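Local coordinates for protein R-imine reductase (Streptomyces kanamyceticus, PDB 3ZGY) that catalyses the NADPH-dependent, R-selective reduction of an imine substrate, at residues G154-S157 with A158-H162; G36-G40 with A41-T45; P140-I143 with G144-D147. All coordinates share one frame; numbering follows the deposited sequence.

From the N terminus, the three contacts follow one another in series, none nested in or crossing another, and each is a local turn in one unbroken run of chain. Interaction 2 comes first and closes the turn between helix 29-40 and strand 45-48. Interaction 3 folds part of the loop joining strands 130-136 and 150-153, and interaction 1 forms the short helical turn directly after strand 150-153. All three lie in the Rossmann-type nucleotide-binding part of the chain. Interactions 2 and 3 touch, Ala37 CB lying 3.9 Å from Ile143 CG2, with their centres about 14 Å apart. Interaction 1 stands apart, its nearest atoms about 7 Å from interaction 2 and about 13 Å from interaction 3.

Interaction 1 of 3, residues G154-S157 with A158-H162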
ATOM      1  N   GLY D 154     -13.579 -22.715   4.303  1.00 40.24           N
ATOM      2  CA  GLY D 154     -14.071 -24.097   4.544  1.00 43.70           C
ATOM      3  C   GLY D 154     -15.566 -24.149   4.696  1.00 40.25           C
ATOM      4  O   GLY D 154     -16.250 -23.120   4.693  1.00 44.29           O
ATOM      5  N   PRO D 155     -16.107 -25.350   4.804  1.00 38.54           N
ATOM      6  CA  PRO D 155     -17.562 -25.411   4.758  1.00 41.11           C
ATOM      7  C   PRO D 155     -18.191 -24.900   6.058  1.00 41.17           C
ATOM      8  O   PRO D 155     -17.637 -25.121   7.132  1.00 41.84           O
ATOM      9  CB  PRO D 155     -17.824 -26.888   4.546  1.00 35.91           C
ATOM     10  CG  PRO D 155     -16.649 -27.557   5.147  1.00 36.22           C
ATOM     11  CD  PRO D 155     -15.512 -26.678   4.733  1.00 39.78           C
ATOM     12  N   ARG D 156     -19.368 -24.279   5.952  1.00 41.53           N
ATOM     13  CA  ARG D 156     -20.111 -23.832   7.132  1.00 37.63           C
ATOM     14  C   ARG D 156     -20.288 -24.937   8.147  1.00 37.39           C
ATOM     15  O   ARG D 156     -20.220 -24.711   9.334  1.00 46.35           O
ATOM     16  CB  ARG D 156     -21.482 -23.346   6.748  1.00 35.68           C
ATOM     17  CG  ARG D 156     -21.524 -21.963   6.135  1.00 32.00           C
ATOM     18  CD  ARG D 156     -21.472 -21.000   7.274  1.00 40.73           C
ATOM     19  NE  ARG D 156     -21.471 -19.622   6.871  1.00 41.30           N
ATOM     20  CZ  ARG D 156     -21.343 -18.641   7.739  1.00 44.47           C
ATOM     21  NH1 ARG D 156     -21.166 -18.886   9.051  1.00 47.04           N
ATOM     22  NH2 ARG D 156     -21.405 -17.395   7.305  1.00 41.44           N
ATOM     23  N   SER D 157     -20.534 -26.147   7.690  1.00 37.99           N
ATOM     24  CA  SER D 157     -20.645 -27.257   8.628  1.00 39.72           C
ATOM     25  C   SER D 157     -19.451 -27.425   9.542  1.00 41.45           C
ATOM     26  O   SER D 157     -19.559 -28.040  10.616  1.00 49.79           O
ATOM     27  CB  SER D 157     -20.874 -28.552   7.856  1.00 37.17           C
ATOM     28  OG  SER D 157     -19.742 -28.865   7.099  1.00 45.56           O
ATOM     29  N   ALA D 158     -18.287 -26.981   9.088  1.00 40.26           N
ATOM     30  CA  ALA D 158     -17.082 -27.087   9.902  1.00 41.24           C
ATOM     31  C   ALA D 158     -16.914 -25.837  10.766  1.00 44.00           C
ATOM     32  O   ALA D 158     -16.388 -25.924  11.854  1.00 48.66           O
ATOM     33  CB  ALA D 158     -15.867 -27.290   9.047  1.00 41.19           C
ATOM     34  N   PHE D 159     -17.440 -24.703  10.319  1.00 41.44           N
ATOM     35  CA  PHE D 159     -17.234 -23.468  11.066  1.00 37.88           C
ATOM     36  C   PHE D 159     -18.319 -23.185  12.093  1.00 41.77           C
ATOM     37  O   PHE D 159     -18.018 -22.912  13.240  1.00 45.02           O
ATOM     38  CB  PHE D 159     -17.134 -22.310  10.120  1.00 37.35           C
ATOM     39  CG  PHE D 159     -17.138 -20.993  10.804  1.00 36.38           C
ATOM     40  CD1 PHE D 159     -16.093 -20.614  11.564  1.00 40.67           C
ATOM     41  CD2 PHE D 159     -18.203 -20.154  10.695  1.00 36.67           C
ATOM     42  CE1 PHE D 159     -16.096 -19.403  12.235  1.00 37.93           C
ATOM     43  CE2 PHE D 159     -18.225 -18.944  11.330  1.00 38.38           C
ATOM     44  CZ  PHE D 159     -17.162 -18.566  12.111  1.00 38.45           C
ATOM     45  N   ASP D 160     -19.583 -23.203  11.667  1.00 41.30           N
ATOM     46  CA  ASP D 160     -20.716 -22.870  12.523  1.00 36.54           C
ATOM     47  C   ASP D 160     -20.676 -23.575  13.922  1.00 35.57           C
ATOM     48  O   ASP D 160     -20.797 -22.907  14.941  1.00 41.28           O
ATOM     49  CB  ASP D 160     -22.035 -23.132  11.788  1.00 34.96           C
ATOM     50  CG  ASP D 160     -22.252 -22.179  10.608  1.00 46.14           C
ATOM     51  OD1 ASP D 160     -21.626 -21.115  10.549  1.00 46.30           O
ATOM     52  OD2 ASP D 160     -23.111 -22.439   9.737  1.00 53.17           O
ATOM     53  N   PRO D 161     -20.518 -24.892  13.984  1.00 31.58           N
ATOM     54  CA  PRO D 161     -20.517 -25.508  15.279  1.00 35.12           C
ATOM     55  C   PRO D 161     -19.444 -24.967  16.248  1.00 44.76           C
ATOM     56  O   PRO D 161     -19.578 -25.203  17.415  1.00 42.24           O
ATOM     57  CB  PRO D 161     -20.191 -26.966  14.982  1.00 32.39           C
ATOM     58  CG  PRO D 161     -20.652 -27.184  13.597  1.00 34.47           C
ATOM     59  CD  PRO D 161     -20.352 -25.886  12.910  1.00 38.40           C
ATOM     60  N   HIS D 162     -18.397 -24.280  15.753  1.00 47.69           N
ATOM     61  CA  HIS D 162     -17.342 -23.743  16.587  1.00 39.40           C
ATOM     62  C   HIS D 162     -17.139 -22.282  16.445  1.00 39.87           C
ATOM     63  O   HIS D 162     -16.108 -21.734  16.871  1.00 32.18           O
ATOM     64  CB  HIS D 162     -16.052 -24.421  16.268  1.00 41.13           C
ATOM     65  CG  HIS D 162     -16.087 -25.872  16.555  1.00 43.38           C
ATOM     66  ND1 HIS D 162     -16.127 -26.825  15.557  1.00 44.28           N
ATOM     67  CD2 HIS D 162     -16.058 -26.543  17.732  1.00 40.89           C
ATOM     68  CE1 HIS D 162     -16.133 -28.026  16.106  1.00 42.81           C
ATOM     69  NE2 HIS D 162     -16.054 -27.881  17.418  1.00 45.25           N
TER
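Arg156 sets CG beside its backbone N and bends again at chi2 (-81°), which turns an otherwise extended arm back along the helical turn toward Asp160. Asp160 carries CG beside its own N, chi1 -67°, which swings the carboxylate to the arginine one turn earlier. The result is an i to i+4 salt bridge, with Arg156 NH1 2.7 Å from Asp160 OD1. The N-H points at OD1 at 151°, OD1 receives it on its syn lone pair, and the oxygen lies near the guanidinium plane. The CD methylene of Arg156 also passes both carboxylate oxygens, at 3.3 Å from Asp160 OD1. Phe159 runs beside Arg156, pointing the same way, and meets it at the ring edge, Phe159 CD2 lying 3.6 Å from Arg156 NH1. These side chains ride on the short helix 156-159 that follows strand 150-153 in the Rossmann-type domain, with Pro155 at the N-cap. Pro155 O takes two backbone N-H groups, from Ala158 N (2.8 Å) and Phe159 N (3.2 Å), while Arg156 O accepts Asp160 N at 2.9 Å. Pro155 CG packs on Ala158 CB at 4.0 Å. Ala158 and Phe159 turn inward onto Leu132 of strand 130-136, and the Phe159 ring meets that of Tyr175 with the planes nearly parallel, while Arg156 and Asp160 stay on the exposed side.

Interaction 2 of 3, residues G36-G40 with A41-T45; sequences GAFLG and AGHPT
Phe38 and His43 make the dense half of this contact, held to each other through backbone and ring alike. His43 N donates to Phe38 O at 2.9 Å, with the N-H directed at the oxygen at 154°, and Gly42 N reaches Leu39 O at 2.8 Å. This pair of bonds, with Gly42 at positive phi as the C-prime residue, is the Schellman motif that ends helix 29-40. Because His43 places CG beside its backbone N, chi1 -73°, the imidazole swings back over the last turn: its edge faces Phe38 O, and the Phe38 ring turns an edge toward its face in an offset edge-to-face pair, planes at 85° and centroids 5.8 Å apart. The nearest ring atoms are Phe38 CD1 and His43 CD2, 4.0 Å apart. His43 ND1 is hydrogen-bonded to Thr20 O, which should limit rotation of the imidazole about CB-CG. On another flank Thr45 bonds back through OG1 to His43 O at 2.8 Å, and Leu39 crosses it at a slant, its CG 3.8 Å from Thr45 OG1. The other half is looser: Gly40 and Gly42 are exposed and bring no side chain, and Ala41 N makes weak bonds to Ala37 O (3.1 Å) and Phe38 O. Inward, Phe38 lies on Val22 and Val24 of strand 22-25 and on Leu169, His43 also covers Val22, and Thr45, opening strand 45-48, pairs through its backbone with Lys64 of strand 64-65.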
ATOM      1  N   GLY D  36      -3.413 -19.059  24.571  1.00 41.70           N
ATOM      2  CA  GLY D  36      -3.659 -18.050  25.596  1.00 42.36           C
ATOM      3  C   GLY D  36      -5.064 -17.534  25.524  1.00 42.80           C
ATOM      4  O   GLY D  36      -5.819 -17.596  26.498  1.00 47.18           O
ATOM      5  N   ALA D  37      -5.456 -17.170  24.334  1.00 39.95           N
ATOM      6  CA  ALA D  37      -6.808 -16.735  24.124  1.00 39.72           C
ATOM      7  C   ALA D  37      -7.847 -17.804  24.467  1.00 42.78           C
ATOM      8  O   ALA D  37      -8.922 -17.486  24.988  1.00 47.13           O
ATOM      9  CB  ALA D  37      -6.992 -16.261  22.698  1.00 38.30           C
ATOM     10  N   PHE D  38      -7.578 -19.050  24.164  1.00 37.53           N
ATOM     11  CA  PHE D  38      -8.613 -20.036  24.413  1.00 47.77           C
ATOM     12  C   PHE D  38      -8.788 -20.224  25.922  1.00 44.38           C
ATOM     13  O   PHE D  38      -9.914 -20.354  26.393  1.00 47.09           O
ATOM     14  CB  PHE D  38      -8.324 -21.397  23.690  1.00 45.21           C
ATOM     15  CG  PHE D  38      -8.575 -21.360  22.210  1.00 43.62           C
ATOM     16  CD1 PHE D  38      -9.803 -20.975  21.715  1.00 45.35           C
ATOM     17  CD2 PHE D  38      -7.593 -21.745  21.304  1.00 43.07           C
ATOM     18  CE1 PHE D  38     -10.029 -20.926  20.344  1.00 43.65           C
ATOM     19  CE2 PHE D  38      -7.808 -21.692  19.937  1.00 37.77           C
ATOM     20  CZ  PHE D  38      -9.016 -21.265  19.462  1.00 42.55           C
ATOM     21  N   LEU D  39      -7.674 -20.265  26.652  1.00 48.82           N
ATOM     22  CA  LEU D  39      -7.699 -20.323  28.128  1.00 52.74           C
ATOM     23  C   LEU D  39      -8.387 -19.089  28.734  1.00 45.78           C
ATOM     24  O   LEU D  39      -9.302 -19.222  29.542  1.00 48.18           O
ATOM     25  CB  LEU D  39      -6.300 -20.448  28.713  1.00 47.66           C
ATOM     26  CG  LEU D  39      -5.787 -21.860  28.931  1.00 52.05           C
ATOM     27  CD1 LEU D  39      -4.336 -21.698  29.356  1.00 64.03           C
ATOM     28  CD2 LEU D  39      -6.565 -22.657  29.974  1.00 47.73           C
ATOM     29  N   GLY D  40      -7.963 -17.922  28.298  1.00 39.86           N
ATOM     30  CA  GLY D  40      -8.568 -16.669  28.723  1.00 47.75           C
ATOM     31  C   GLY D  40     -10.069 -16.488  28.461  1.00 54.81           C
ATOM     32  O   GLY D  40     -10.710 -15.658  29.075  1.00 68.16           O
ATOM     33  N   ALA D  41     -10.626 -17.258  27.554  1.00 52.89           N
ATOM     34  CA  ALA D  41     -12.018 -17.168  27.286  1.00 47.26           C
ATOM     35  C   ALA D  41     -12.734 -18.321  27.976  1.00 45.33           C
ATOM     36  O   ALA D  41     -13.911 -18.561  27.743  1.00 45.19           O
ATOM     37  CB  ALA D  41     -12.253 -17.221  25.788  1.00 46.43           C
ATOM     38  N   GLY D  42     -12.023 -19.070  28.794  1.00 38.57           N
ATOM     39  CA  GLY D  42     -12.661 -20.142  29.556  1.00 35.14           C
ATOM     40  C   GLY D  42     -12.677 -21.506  28.992  1.00 37.42           C
ATOM     41  O   GLY D  42     -13.319 -22.381  29.552  1.00 48.55           O
ATOM     42  N   HIS D  43     -11.845 -21.795  28.008  1.00 39.04           N
ATOM     43  CA  HIS D  43     -11.916 -23.137  27.373  1.00 37.59           C
ATOM     44  C   HIS D  43     -10.952 -24.098  28.063  1.00 43.89           C
ATOM     45  O   HIS D  43      -9.833 -23.718  28.423  1.00 43.25           O
ATOM     46  CB  HIS D  43     -11.523 -23.064  25.921  1.00 38.79           C
ATOM     47  CG  HIS D  43     -12.536 -22.433  25.046  1.00 41.60           C
ATOM     48  ND1 HIS D  43     -13.625 -23.130  24.598  1.00 41.97           N
ATOM     49  CD2 HIS D  43     -12.638 -21.178  24.539  1.00 44.58           C
ATOM     50  CE1 HIS D  43     -14.371 -22.322  23.867  1.00 54.29           C
ATOM     51  NE2 HIS D  43     -13.802 -21.127  23.827  1.00 43.66           N
ATOM     52  N   PRO D  44     -11.400 -25.314  28.316  1.00 46.00           N
ATOM     53  CA  PRO D  44     -10.457 -26.313  28.794  1.00 48.84           C
ATOM     54  C   PRO D  44      -9.508 -26.624  27.634  1.00 48.94           C
ATOM     55  O   PRO D  44      -9.868 -27.374  26.730  1.00 53.30           O
ATOM     56  CB  PRO D  44     -11.337 -27.537  29.194  1.00 41.95           C
ATOM     57  CG  PRO D  44     -12.683 -27.250  28.659  1.00 48.52           C
ATOM     58  CD  PRO D  44     -12.790 -25.783  28.299  1.00 48.64           C
ATOM     59  N   THR D  45      -8.281 -26.142  27.748  1.00 44.20           N
ATOM     60  CA  THR D  45      -7.348 -26.133  26.666  1.00 41.54           C
ATOM     61  C   THR D  45      -6.196 -27.103  26.852  1.00 46.92           C
ATOM     62  O   THR D  45      -5.493 -27.024  27.851  1.00 56.39           O
ATOM     63  CB  THR D  45      -6.790 -24.758  26.547  1.00 41.85           C
ATOM     64  OG1 THR D  45      -7.862 -23.818  26.414  1.00 41.97           O
ATOM     65  CG2 THR D  45      -5.851 -24.655  25.383  1.00 40.62           C
TER

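Interaction 3 of 3, residues P140-I143 with G144-D147; sequences PAAI and GTAD
Thr145 points its side chain back at Ala142 across a type II beta turn that runs from Ala142 to Thr145 and continues directly into an ST turn. With chi1 at 86°, Thr145 OG1 sits between the backbone N and the carbonyl carbon of its own residue, and there it can donate to Ala142 O at 2.9 Å. The backbone Thr145 N gives the turn's own bond to the same oxygen at 3.0 Å, N-H angle 136°. Both donors come to Ala142 O from one face of its carbonyl plane, hydroxyl and amide side by side, so a single acceptor holds the backbone and the side chain of Thr145 together. Thr145 CG2 lies alongside, 3.4 Å from Ala142 O. A valine here would probably leave Asp147 N without its hydroxyl acceptor, the bond that makes the ST turn, and take one of the two donors from Ala142 O. Gly144 takes the positive phi of the turn, which favours a residue lacking CB. Ile143 heads the other way, to Met30 of helix 29-40, where Pro140 also packs; Met30 belongs to the NADP(+) site, unoccupied in this chain, so Ile143 lies at the border of that site. On the exposed side Asp147 aims its CB at Ala142, with Asp147 CB 3.7 Å from Ala142 CB, and its amide closes the ST turn, Asp147 N donating to Thr145 OG1 at 3.0 Å.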
ATOM      1  N   PRO D 140       1.212 -12.008  17.330  1.00 41.03           N
ATOM      2  CA  PRO D 140       0.724 -12.721  18.490  1.00 46.21           C
ATOM      3  C   PRO D 140       0.100 -11.819  19.525  1.00 51.69           C
ATOM      4  O   PRO D 140      -0.934 -12.160  20.098  1.00 48.49           O
ATOM      5  CB  PRO D 140       1.961 -13.400  19.046  1.00 44.06           C
ATOM      6  CG  PRO D 140       2.852 -13.528  17.865  1.00 44.48           C
ATOM      7  CD  PRO D 140       2.593 -12.322  17.022  1.00 39.29           C
ATOM      8  N   ALA D 141       0.729 -10.685  19.774  1.00 60.32           N
ATOM      9  CA  ALA D 141       0.166  -9.726  20.722  1.00 58.15           C
ATOM     10  C   ALA D 141      -1.325  -9.431  20.453  1.00 54.88           C
ATOM     11  O   ALA D 141      -2.101  -9.284  21.404  1.00 67.17           O
ATOM     12  CB  ALA D 141       0.977  -8.457  20.700  1.00 55.83           C
ATOM     13  N   ALA D 142      -1.737  -9.355  19.185  1.00 49.96           N
ATOM     14  CA  ALA D 142      -3.130  -8.936  18.870  1.00 43.12           C
ATOM     15  C   ALA D 142      -4.143 -10.035  19.056  1.00 42.19           C
ATOM     16  O   ALA D 142      -5.326  -9.784  19.057  1.00 46.78           O
ATOM     17  CB  ALA D 142      -3.221  -8.401  17.453  1.00 43.77           C
ATOM     18  N   ILE D 143      -3.696 -11.274  19.186  1.00 46.77           N
ATOM     19  CA  ILE D 143      -4.636 -12.395  19.343  1.00 47.87           C
ATOM     20  C   ILE D 143      -5.467 -12.165  20.583  1.00 44.06           C
ATOM     21  O   ILE D 143      -4.962 -11.790  21.612  1.00 44.07           O
ATOM     22  CB  ILE D 143      -3.916 -13.751  19.458  1.00 48.65           C
ATOM     23  CG1 ILE D 143      -3.096 -14.052  18.206  1.00 47.52           C
ATOM     24  CG2 ILE D 143      -4.901 -14.872  19.726  1.00 56.00           C
ATOM     25  CD1 ILE D 143      -3.878 -13.993  16.915  1.00 47.49           C
ATOM     26  N   GLY D 144      -6.761 -12.406  20.470  1.00 54.04           N
ATOM     27  CA  GLY D 144      -7.683 -12.221  21.583  1.00 47.83           C
ATOM     28  C   GLY D 144      -8.113 -10.791  21.747  1.00 50.48           C
ATOM     29  O   GLY D 144      -8.678 -10.470  22.760  1.00 50.05           O
ATOM     30  N   THR D 145      -7.822  -9.922  20.780  1.00 52.58           N
ATOM     31  CA  THR D 145      -8.236  -8.525  20.872  1.00 55.21           C
ATOM     32  C   THR D 145      -8.960  -8.066  19.612  1.00 61.73           C
ATOM     33  O   THR D 145      -9.019  -8.796  18.601  1.00 69.68           O
ATOM     34  CB  THR D 145      -7.034  -7.604  21.119  1.00 49.97           C
ATOM     35  OG1 THR D 145      -6.423  -7.244  19.859  1.00 55.09           O
ATOM     36  CG2 THR D 145      -6.027  -8.258  22.050  1.00 52.57           C
ATOM     37  N   ALA D 146      -9.470  -6.837  19.635  1.00 59.52           N
ATOM     38  CA  ALA D 146     -10.145  -6.334  18.443  1.00 66.97           C
ATOM     39  C   ALA D 146      -9.164  -6.100  17.279  1.00 69.61           C
ATOM     40  O   ALA D 146      -9.583  -5.976  16.135  1.00 75.12           O
ATOM     41  CB  ALA D 146     -10.908  -5.076  18.766  1.00 69.22           C
ATOM     42  N   ASP D 147      -7.864  -6.052  17.565  1.00 71.83           N
ATOM     43  CA  ASP D 147      -6.837  -5.930  16.516  1.00 76.13           C
ATOM     44  C   ASP D 147      -6.557  -7.191  15.737  1.00 72.46           C
ATOM     45  O   ASP D 147      -6.071  -7.122  14.612  1.00 65.83           O
ATOM     46  CB  ASP D 147      -5.501  -5.502  17.132  1.00 90.30           C
ATOM     47  CG  ASP D 147      -5.482  -4.051  17.518  1.00 93.16           C
ATOM     48  OD1 ASP D 147      -6.192  -3.250  16.865  1.00 83.82           O
ATOM     49  OD2 ASP D 147      -4.743  -3.730  18.471  1.00100.28           O
TER